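PDB 3WJ9: eukaryotic translation initiation factor 2A from Schizosaccharomyces pombe, which probably directs codon-dependent binding of initiator methionyl-tRNA to 40S ribosomal subunits in the early steps of translating a small number of specific mRNAs. Local coordinates for residues 106-111 against 130-135; 139-144 against 148-153; 161-166 against 181-186. All coordinates share one frame; numbering follows the deposited sequence.

Contact 1 of 3, residues 106-111 against 130-135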
loop_
_atom_site.group_PDB
_atom_site.type_symbol
_atom_site.label_atom_id
_atom_site.label_comp_id
_atom_site.label_asym_id
_atom_site.label_seq_id
_atom_site.Cartn_x
_atom_site.Cartn_y
_atom_site.Cartn_z
HETATM N N MSE A 106 12.267 7.421 -13.658
HETATM C CA MSE A 106 12.432 6.657 -12.425
HETATM C C MSE A 106 13.691 5.811 -12.425
HETATM O O MSE A 106 13.975 5.105 -13.414
HETATM C CB MSE A 106 11.168 5.831 -12.159
HETATM C CG MSE A 106 11.228 4.388 -12.646
HETATM SE SE MSE A 106 11.705 3.219 -11.135
HETATM C CE MSE A 106 10.670 1.631 -11.664
ATOM N N LYS A 107 14.446 5.881 -11.331
ATOM C CA LYS A 107 15.711 5.219 -11.187
ATOM C C LYS A 107 15.603 4.345 -9.950
ATOM O O LYS A 107 14.758 4.591 -9.087
ATOM C CB LYS A 107 16.825 6.257 -11.069
ATOM C CG LYS A 107 16.692 7.390 -12.084
ATOM C CD LYS A 107 17.598 8.564 -11.774
ATOM C CE LYS A 107 17.119 9.821 -12.485
ATOM N NZ LYS A 107 17.075 9.649 -13.964
ATOM N N VAL A 108 16.425 3.310 -9.868
ATOM C CA VAL A 108 16.457 2.495 -8.665
ATOM C C VAL A 108 17.784 2.771 -7.975
ATOM O O VAL A 108 18.816 2.893 -8.632
ATOM C CB VAL A 108 16.294 0.994 -8.976
ATOM C CG1 VAL A 108 16.224 0.184 -7.689
ATOM C CG2 VAL A 108 15.049 0.761 -9.814
ATOM N N TRP A 109 17.755 2.898 -6.653
ATOM C CA TRP A 109 18.955 3.259 -5.910
ATOM C C TRP A 109 19.289 2.230 -4.836
ATOM O O TRP A 109 18.407 1.553 -4.311
ATOM C CB TRP A 109 18.794 4.641 -5.263
ATOM C CG TRP A 109 18.215 5.705 -6.164
ATOM C CD1 TRP A 109 16.896 5.902 -6.453
ATOM C CD2 TRP A 109 18.934 6.732 -6.862
ATOM N NE1 TRP A 109 16.750 6.974 -7.299
ATOM C CE2 TRP A 109 17.984 7.502 -7.563
ATOM C CE3 TRP A 109 20.286 7.069 -6.967
ATOM C CZ2 TRP A 109 18.345 8.588 -8.356
ATOM C CZ3 TRP A 109 20.642 8.149 -7.758
ATOM C CH2 TRP A 109 19.675 8.894 -8.442
ATOM N N ASN A 110 20.574 2.117 -4.519
ATOM C CA ASN A 110 21.018 1.325 -3.382
ATOM C C ASN A 110 20.988 2.201 -2.135
ATOM O O ASN A 110 21.241 3.405 -2.209
ATOM C CB ASN A 110 22.420 0.762 -3.632
ATOM C CG ASN A 110 22.861 -0.229 -2.563
ATOM O OD1 ASN A 110 22.706 0.013 -1.365
ATOM N ND2 ASN A 110 23.424 -1.349 -2.999
ATOM N N THR A 111 20.678 1.599 -0.994
ATOM C CA THR A 111 20.486 2.360 0.235
ATOM C C THR A 111 21.716 2.364 1.146
ATOM O O THR A 111 21.856 3.247 1.991
ATOM C CB THR A 111 19.275 1.830 1.033
ATOM O OG1 THR A 111 19.516 0.477 1.436
ATOM C CG2 THR A 111 18.011 1.889 0.183
ATOM N N LEU A 130 8.709 -0.792 -9.528
ATOM C CA LEU A 130 8.896 -2.224 -9.687
ATOM C C LEU A 130 8.234 -2.943 -8.525
ATOM O O LEU A 130 8.259 -2.457 -7.396
ATOM C CB LEU A 130 10.383 -2.583 -9.743
ATOM C CG LEU A 130 11.234 -1.968 -10.849
ATOM C CD1 LEU A 130 12.711 -2.164 -10.552
ATOM C CD2 LEU A 130 10.855 -2.621 -12.158
ATOM N N GLN A 131 7.632 -4.093 -8.801
ATOM C CA GLN A 131 7.138 -4.947 -7.732
ATOM C C GLN A 131 8.266 -5.884 -7.329
ATOM O O GLN A 131 9.211 -6.085 -8.090
ATOM C CB GLN A 131 5.901 -5.732 -8.171
ATOM C CG GLN A 131 4.782 -4.861 -8.716
ATOM C CD GLN A 131 3.504 -5.636 -8.959
ATOM O OE1 GLN A 131 3.309 -6.723 -8.414
ATOM N NE2 GLN A 131 2.630 -5.087 -9.793
ATOM N N TYR A 132 8.177 -6.444 -6.130
ATOM C CA TYR A 132 9.233 -7.315 -5.634
ATOM C C TYR A 132 8.677 -8.574 -4.993
ATOM O O TYR A 132 7.506 -8.634 -4.621
ATOM C CB TYR A 132 10.103 -6.582 -4.611
ATOM C CG TYR A 132 10.967 -5.471 -5.166
ATOM C CD1 TYR A 132 10.428 -4.228 -5.476
ATOM C CD2 TYR A 132 12.327 -5.663 -5.365
ATOM C CE1 TYR A 132 11.218 -3.212 -5.979
ATOM C CE2 TYR A 132 13.125 -4.652 -5.868
ATOM C CZ TYR A 132 12.567 -3.430 -6.173
ATOM O OH TYR A 132 13.357 -2.421 -6.674
ATOM N N THR A 133 9.533 -9.581 -4.872
ATOM C CA THR A 133 9.237 -10.745 -4.053
ATOM C C THR A 133 9.576 -10.389 -2.611
ATOM O O THR A 133 10.263 -9.400 -2.366
ATOM C CB THR A 133 10.030 -11.981 -4.507
ATOM O OG1 THR A 133 11.433 -11.691 -4.469
ATOM C CG2 THR A 133 9.642 -12.360 -5.926
ATOM N N CYS A 134 9.093 -11.177 -1.658
ATOM C CA CYS A 134 9.320 -10.875 -0.246
ATOM C C CYS A 134 10.781 -11.042 0.160
ATOM O O CYS A 134 11.263 -10.347 1.055
ATOM C CB CYS A 134 8.433 -11.749 0.640
ATOM S SG CYS A 134 6.755 -11.118 0.836
ATOM N N ASP A 135 11.486 -11.958 -0.496
ATOM C CA ASP A 135 12.910 -12.139 -0.229
ATOM C C ASP A 135 13.749 -11.111 -0.979
ATOM O O ASP A 135 14.978 -11.120 -0.886
ATOM C CB ASP A 135 13.362 -13.560 -0.590
ATOM C CG ASP A 135 12.998 -13.958 -2.012
ATOM O OD1 ASP A 135 12.944 -13.084 -2.902
ATOM O OD2 ASP A 135 12.775 -15.164 -2.239
#

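Contact 2 of 3, residues 139-144 against 148-153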
loop_
_atom_site.group_PDB
_atom_site.type_symbol
_atom_site.label_atom_id
_atom_site.label_comp_id
_atom_site.label_asym_id
_atom_site.label_seq_id
_atom_site.Cartn_x
_atom_site.Cartn_y
_atom_site.Cartn_z
ATOM N N ALA A 139 12.530 -8.727 -9.227
ATOM C CA ALA A 139 11.794 -7.498 -9.505
ATOM C C ALA A 139 10.978 -7.654 -10.783
ATOM O O ALA A 139 11.253 -8.540 -11.589
ATOM C CB ALA A 139 12.745 -6.318 -9.617
ATOM N N ALA A 140 9.981 -6.795 -10.973
ATOM C CA ALA A 140 9.075 -6.949 -12.107
ATOM C C ALA A 140 8.644 -5.622 -12.727
ATOM O O ALA A 140 8.116 -4.742 -12.046
ATOM C CB ALA A 140 7.853 -7.746 -11.684
ATOM N N ARG A 141 8.871 -5.503 -14.032
ATOM C CA ARG A 141 8.481 -4.330 -14.807
ATOM C C ARG A 141 7.341 -4.714 -15.749
ATOM O O ARG A 141 7.125 -5.897 -16.012
ATOM C CB ARG A 141 9.684 -3.789 -15.588
ATOM C CG ARG A 141 9.478 -2.458 -16.304
ATOM C CD ARG A 141 10.556 -2.268 -17.363
ATOM N NE ARG A 141 10.450 -0.998 -18.074
ATOM C CZ ARG A 141 11.214 -0.665 -19.111
ATOM N NH1 ARG A 141 12.132 -1.511 -19.556
ATOM N NH2 ARG A 141 11.058 0.510 -19.704
ATOM N N LEU A 142 6.611 -3.724 -16.252
ATOM C CA LEU A 142 5.498 -3.997 -17.153
ATOM C C LEU A 142 5.669 -3.346 -18.517
ATOM O O LEU A 142 5.700 -2.122 -18.639
ATOM C CB LEU A 142 4.188 -3.533 -16.529
ATOM C CG LEU A 142 2.970 -3.639 -17.442
ATOM C CD1 LEU A 142 2.684 -5.088 -17.817
ATOM C CD2 LEU A 142 1.789 -3.009 -16.748
ATOM N N VAL A 143 5.769 -4.179 -19.543
ATOM C CA VAL A 143 5.833 -3.699 -20.910
ATOM C C VAL A 143 4.525 -4.071 -21.588
ATOM O O VAL A 143 3.851 -5.020 -21.168
ATOM C CB VAL A 143 7.038 -4.297 -21.666
ATOM C CG1 VAL A 143 7.353 -3.483 -22.910
ATOM C CG2 VAL A 143 8.250 -4.330 -20.750
ATOM N N THR A 144 4.136 -3.292 -22.592
ATOM C CA THR A 144 3.029 -3.671 -23.460
ATOM C C THR A 144 3.184 -5.125 -23.829
ATOM O O THR A 144 4.303 -5.526 -24.259
ATOM C CB THR A 144 3.014 -2.864 -24.771
ATOM O OG1 THR A 144 4.350 -2.791 -25.290
ATOM C CG2 THR A 144 2.508 -1.444 -24.540
ATOM N N HIS A 148 8.319 -8.355 -17.576
ATOM C CA HIS A 148 9.726 -8.691 -17.367
ATOM C C HIS A 148 10.041 -9.021 -15.910
ATOM O O HIS A 148 9.480 -8.428 -14.991
ATOM C CB HIS A 148 10.624 -7.543 -17.833
ATOM C CG HIS A 148 10.535 -7.263 -19.302
ATOM N ND1 HIS A 148 9.844 -8.075 -20.172
ATOM C CD2 HIS A 148 11.056 -6.261 -20.049
ATOM C CE1 HIS A 148 9.940 -7.584 -21.398
ATOM N NE2 HIS A 148 10.670 -6.488 -21.350
ATOM N N PHE A 149 10.948 -9.972 -15.714
ATOM C CA PHE A 149 11.421 -10.339 -14.384
ATOM C C PHE A 149 12.920 -10.095 -14.282
ATOM O O PHE A 149 13.646 -10.254 -15.260
ATOM C CB PHE A 149 11.101 -11.803 -14.074
ATOM C CG PHE A 149 9.633 -12.095 -13.975
ATOM C CD1 PHE A 149 8.878 -12.310 -15.116
ATOM C CD2 PHE A 149 9.009 -12.163 -12.742
ATOM C CE1 PHE A 149 7.527 -12.579 -15.029
ATOM C CE2 PHE A 149 7.659 -12.433 -12.648
ATOM C CZ PHE A 149 6.918 -12.642 -13.795
ATOM N N TYR A 150 13.380 -9.707 -13.098
ATOM C CA TYR A 150 14.788 -9.387 -12.895
ATOM C C TYR A 150 15.355 -10.073 -11.659
ATOM O O TYR A 150 14.611 -10.525 -10.793
ATOM C CB TYR A 150 14.983 -7.874 -12.760
ATOM C CG TYR A 150 14.662 -7.067 -14.000
ATOM C CD1 TYR A 150 13.347 -6.817 -14.372
ATOM C CD2 TYR A 150 15.676 -6.540 -14.788
ATOM C CE1 TYR A 150 13.051 -6.078 -15.499
ATOM C CE2 TYR A 150 15.390 -5.798 -15.918
ATOM C CZ TYR A 150 14.076 -5.571 -16.269
ATOM O OH TYR A 150 13.784 -4.832 -17.393
ATOM N N GLU A 151 16.679 -10.157 -11.592
ATOM C CA GLU A 151 17.363 -10.483 -10.347
ATOM C C GLU A 151 17.766 -9.177 -9.675
ATOM O O GLU A 151 18.492 -8.382 -10.261
ATOM C CB GLU A 151 18.597 -11.354 -10.590
ATOM C CG GLU A 151 18.315 -12.839 -10.724
ATOM C CD GLU A 151 19.589 -13.660 -10.748
ATOM O OE1 GLU A 151 19.527 -14.873 -10.454
ATOM O OE2 GLU A 151 20.656 -13.090 -11.056
ATOM N N THR A 152 17.292 -8.949 -8.455
ATOM C CA THR A 152 17.540 -7.678 -7.779
ATOM C C THR A 152 19.030 -7.425 -7.559
ATOM O O THR A 152 19.503 -6.295 -7.671
ATOM C CB THR A 152 16.812 -7.605 -6.424
ATOM O OG1 THR A 152 17.257 -8.671 -5.574
ATOM C CG2 THR A 152 15.304 -7.714 -6.626
ATOM N N GLY A 153 19.763 -8.487 -7.249
ATOM C CA GLY A 153 21.200 -8.397 -7.078
ATOM C C GLY A 153 21.900 -7.885 -8.321
ATOM O O GLY A 153 22.772 -7.020 -8.249
#

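Contact 3 of 3, residues 161-166 against 181-186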
loop_
_atom_site.group_PDB
_atom_site.type_symbol
_atom_site.label_atom_id
_atom_site.label_comp_id
_atom_site.label_asym_id
_atom_site.label_seq_id
_atom_site.Cartn_x
_atom_site.Cartn_y
_atom_site.Cartn_z
ATOM N N ALA A 161 14.031 -13.305 -17.019
ATOM C CA ALA A 161 12.844 -14.040 -17.428
ATOM C C ALA A 161 11.774 -13.104 -17.978
ATOM O O ALA A 161 11.697 -11.936 -17.598
ATOM C CB ALA A 161 12.297 -14.839 -16.262
ATOM N N LYS A 162 10.954 -13.633 -18.883
ATOM C CA LYS A 162 9.863 -12.881 -19.494
ATOM C C LYS A 162 8.593 -13.724 -19.480
ATOM O O LYS A 162 8.658 -14.940 -19.322
ATOM C CB LYS A 162 10.219 -12.475 -20.927
ATOM C CG LYS A 162 11.605 -11.868 -21.082
ATOM C CD LYS A 162 11.930 -11.584 -22.540
ATOM C CE LYS A 162 13.396 -11.235 -22.722
ATOM N NZ LYS A 162 14.269 -12.421 -22.509
ATOM N N LEU A 163 7.435 -13.089 -19.645
ATOM C CA LEU A 163 6.181 -13.837 -19.631
ATOM C C LEU A 163 5.589 -13.988 -21.029
ATOM O O LEU A 163 5.611 -13.059 -21.835
ATOM C CB LEU A 163 5.160 -13.182 -18.699
ATOM C CG LEU A 163 4.033 -14.135 -18.287
ATOM C CD1 LEU A 163 4.619 -15.399 -17.676
ATOM C CD2 LEU A 163 3.068 -13.473 -17.318
ATOM N N ARG A 164 5.046 -15.173 -21.288
ATOM C CA ARG A 164 4.553 -15.558 -22.605
ATOM C C ARG A 164 3.347 -14.755 -23.085
ATOM O O ARG A 164 3.344 -14.243 -24.205
ATOM C CB ARG A 164 4.181 -17.043 -22.604
ATOM C CG ARG A 164 5.318 -17.982 -22.247
ATOM C CD ARG A 164 6.397 -18.006 -23.315
ATOM N NE ARG A 164 7.482 -18.912 -22.951
ATOM C CZ ARG A 164 7.471 -20.221 -23.181
ATOM N NH1 ARG A 164 6.430 -20.784 -23.777
ATOM N NH2 ARG A 164 8.503 -20.968 -22.814
ATOM N N VAL A 165 2.325 -14.662 -22.240
ATOM C CA VAL A 165 1.014 -14.168 -22.664
ATOM C C VAL A 165 1.045 -12.751 -23.248
ATOM O O VAL A 165 1.928 -11.949 -22.931
ATOM C CB VAL A 165 0.001 -14.217 -21.500
ATOM C CG1 VAL A 165 0.053 -15.576 -20.817
ATOM C CG2 VAL A 165 0.278 -13.111 -20.494
ATOM N N GLU A 166 0.069 -12.461 -24.107
ATOM C CA GLU A 166 0.049 -11.227 -24.886
ATOM C C GLU A 166 -1.109 -10.317 -24.477
ATOM O O GLU A 166 -2.147 -10.788 -24.008
ATOM C CB GLU A 166 -0.033 -11.565 -26.382
ATOM C CG GLU A 166 -0.327 -10.393 -27.316
ATOM C CD GLU A 166 0.114 -10.649 -28.746
ATOM O OE1 GLU A 166 0.734 -11.704 -29.000
ATOM O OE2 GLU A 166 -0.173 -9.802 -29.621
ATOM N N VAL A 181 2.961 -15.226 -9.718
ATOM C CA VAL A 181 2.476 -14.020 -10.384
ATOM C C VAL A 181 0.984 -14.117 -10.704
ATOM O O VAL A 181 0.445 -15.213 -10.860
ATOM C CB VAL A 181 3.254 -13.752 -11.693
ATOM C CG1 VAL A 181 3.101 -12.300 -12.126
ATOM C CG2 VAL A 181 4.721 -14.098 -11.519
ATOM N N ALA A 182 0.325 -12.962 -10.781
ATOM C CA ALA A 182 -1.057 -12.857 -11.236
ATOM C C ALA A 182 -1.164 -11.722 -12.250
ATOM O O ALA A 182 -0.680 -10.619 -11.998
ATOM C CB ALA A 182 -1.988 -12.620 -10.069
ATOM N N VAL A 183 -1.786 -11.995 -13.397
ATOM C CA VAL A 183 -1.784 -11.059 -14.524
ATOM C C VAL A 183 -3.199 -10.853 -15.095
ATOM O O VAL A 183 -4.087 -11.673 -14.865
ATOM C CB VAL A 183 -0.829 -11.556 -15.641
ATOM C CG1 VAL A 183 -0.499 -10.443 -16.610
ATOM C CG2 VAL A 183 0.459 -12.110 -15.044
ATOM N N PHE A 184 -3.409 -9.761 -15.831
ATOM C CA PHE A 184 -4.726 -9.440 -16.389
ATOM C C PHE A 184 -4.665 -8.914 -17.828
ATOM O O PHE A 184 -3.751 -8.179 -18.195
ATOM C CB PHE A 184 -5.434 -8.416 -15.496
ATOM C CG PHE A 184 -6.762 -7.953 -16.030
ATOM C CD1 PHE A 184 -7.889 -8.744 -15.896
ATOM C CD2 PHE A 184 -6.885 -6.722 -16.650
ATOM C CE1 PHE A 184 -9.111 -8.324 -16.380
ATOM C CE2 PHE A 184 -8.107 -6.296 -17.135
ATOM C CZ PHE A 184 -9.221 -7.097 -17.000
ATOM N N ILE A 185 -5.660 -9.290 -18.630
ATOM C CA ILE A 185 -5.745 -8.887 -20.035
ATOM C C ILE A 185 -7.046 -8.133 -20.305
ATOM O O ILE A 185 -8.125 -8.679 -20.104
ATOM C CB ILE A 185 -5.666 -10.112 -20.981
ATOM C CG1 ILE A 185 -4.408 -10.939 -20.699
ATOM C CG2 ILE A 185 -5.736 -9.682 -22.442
ATOM C CD1 ILE A 185 -4.644 -12.123 -19.781
ATOM N N PRO A 186 -6.948 -6.878 -20.774
ATOM C CA PRO A 186 -8.136 -6.037 -20.953
ATOM C C PRO A 186 -8.995 -6.491 -22.130
ATOM O O PRO A 186 -8.493 -7.154 -23.037
ATOM C CB PRO A 186 -7.542 -4.652 -21.210
ATOM C CG PRO A 186 -6.248 -4.936 -21.878
ATOM C CD PRO A 186 -5.728 -6.212 -21.260
#

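Contact 1 of 3, residues 106-111 against 130-135
The terminal methyl CE of Met106, present as selenomethionine, lies 3.7 Å from CG of Leu130 at the seam between two blades of the beta-propeller: strand 106-110 is the third of one four-stranded blade, and strand 131-132 is the first of the next. Bends at chi2 and chi3 (98° and 147°) turn the Met106 chain so that CE comes to the leucine branch point at a slant. Two residues on, Val108 places CG2 at 3.8 Å from Leu130 CD1, the two side chains lying roughly at a right angle. Its other methyl, CG1, is 4.0 Å from OH of Tyr132, whose side chain arrives from the opposite direction. The interface is essentially apolar. Around this first shell, Phe120 of strand 116-120 touches both Met106 and Leu130, and Tyr87 of strand 87-92 touches both Val108 and Tyr132. Backbone hydrogen bonds of Met106 with Phe120 and of Val108 with Phe118 fix strand 106-110 in its blade. Beyond Tyr132 the chain turns, with Thr133 OG1 donating to Asp135 OD1 at 2.6 Å on the syn side, 32° out of the carboxylate plane, while Asp135 OD2 is hydrogen-bonded to NE2 of His179.

Contact 2 of 3, residues 139-144 against 148-153
Chi1 of -64° sets CG of His148 opposite its own carbonyl carbon and stands the imidazole up beside Val143, whose CG2, likewise opposite its carbonyl carbon, sits over one ring face. In this CH-pi contact Val143 CG2 is 3.5 Å from the centroid of the His148 ring, 23° off the normal and displaced toward the NE2 side. Arg141, extended from CG to NE, slants past Tyr150: its CB is 4.1 Å from CE1 and its CD 4.1 Å from OH. Tyr150 OH lies at the guanidinium edge, near its plane, with the guanidinium and phenol ring planes 47° apart. Putting an alanine at His148 is likely to deprive Val143 CG2 of the ring it rests on and open a gap on this face of the sheet. These side chains decorate a beta hairpin, the two inner strands of a four-stranded propeller blade. Ala139 and Tyr150 form a hydrogen-bonded antiparallel pair, Tyr150 N to Ala139 O measuring 2.9 Å, and Arg141 with His148 forms another, with Arg141 N to His148 O at 3.1 Å. Between them Ala140 and Phe149 make a non-hydrogen-bonded pair with side chains on the opposite face. Across the seam, Arg141 makes a cation-pi contact with Phe120 of the preceding blade. At the far end Thr152 CG2 packs 4.2 Å from Ala139 CB, while Thr152 OG1 hydrogen-bonds the Glu136 carbonyl.

Contact 3 of 3, residues 161-166 against 181-186
Leu163 and Val183 are the side chains that meet between 161-166 and 181-186, in the seam where one blade of the beta-propeller faces the next. The touching parts, 163-166 and 183-185, run almost the same way, with end-to-end directions 13° apart. Their backbones stay well separated, the nearest CA atoms, those of Glu166 and Ile185, being 7.9 Å apart, so side chains bridge the space and the two segments do not pair as strands. Along the second segment, Val181 comes first, its CB directed toward 161-166 but making no close contact with it. Ala182 points away, against Phe220 and Trp222 of strand 220-222. Val183 turns back toward the first segment, and its CG2 meets CD2 of Leu163 tip to tip at 3.7 Å. Leu163 reaches this point because its CG lies anti to the backbone N (chi1 -161°), sending the isobutyl group out to the valine methyl. Phe184 again faces the other way, onto Phe220. Ile185 returns to the seam, where CG1 lies 4.0 Å from the backbone O of Glu166 and CG2 4.1 Å from the same oxygen, a van der Waals contact of two branches with one carbonyl. CB of Glu166 is directed away from 181-186. Pro186 ends the segment against Ser169. Beside these contacts Val165 packs on Arg196 and Tyr198 of strand 193-199. Strand 180-185 is an inner strand of its sheet: Val181 and Val183 make backbone hydrogen bonds to Tyr198 and Arg196 on one flank, and Ala182 makes one to Ala172 of strand 170-173 on the other. Strand 161-162 is an edge strand of the preceding blade, and Leu163 also touches Val147 of strand 146-151.

How the contacts relate
The contacts follow one another in series along the chain and step round the propeller. Contact 2 lies inside the blade of strands 131-132, 138-143, 146-151 and 161-162; contact 1 joins that blade to the preceding one, and contact 3 joins it to the following one. The centres of contacts 1 and 2 are about 10 Å apart, those of contacts 2 and 3 about 12 Å. Contacts 1 and 3, with centres about 20 Å apart, do not touch. Leu130 CD2 packs 3.8 Å from Arg141 CB, tying contact 1 to contact 2. Phe149 CZ lies 3.5 Å from Val181 CG2, tying contact 2 to contact 3. Hairpin 138-151 is thus the middle of a continuous three-blade packing in this propeller part of the factor.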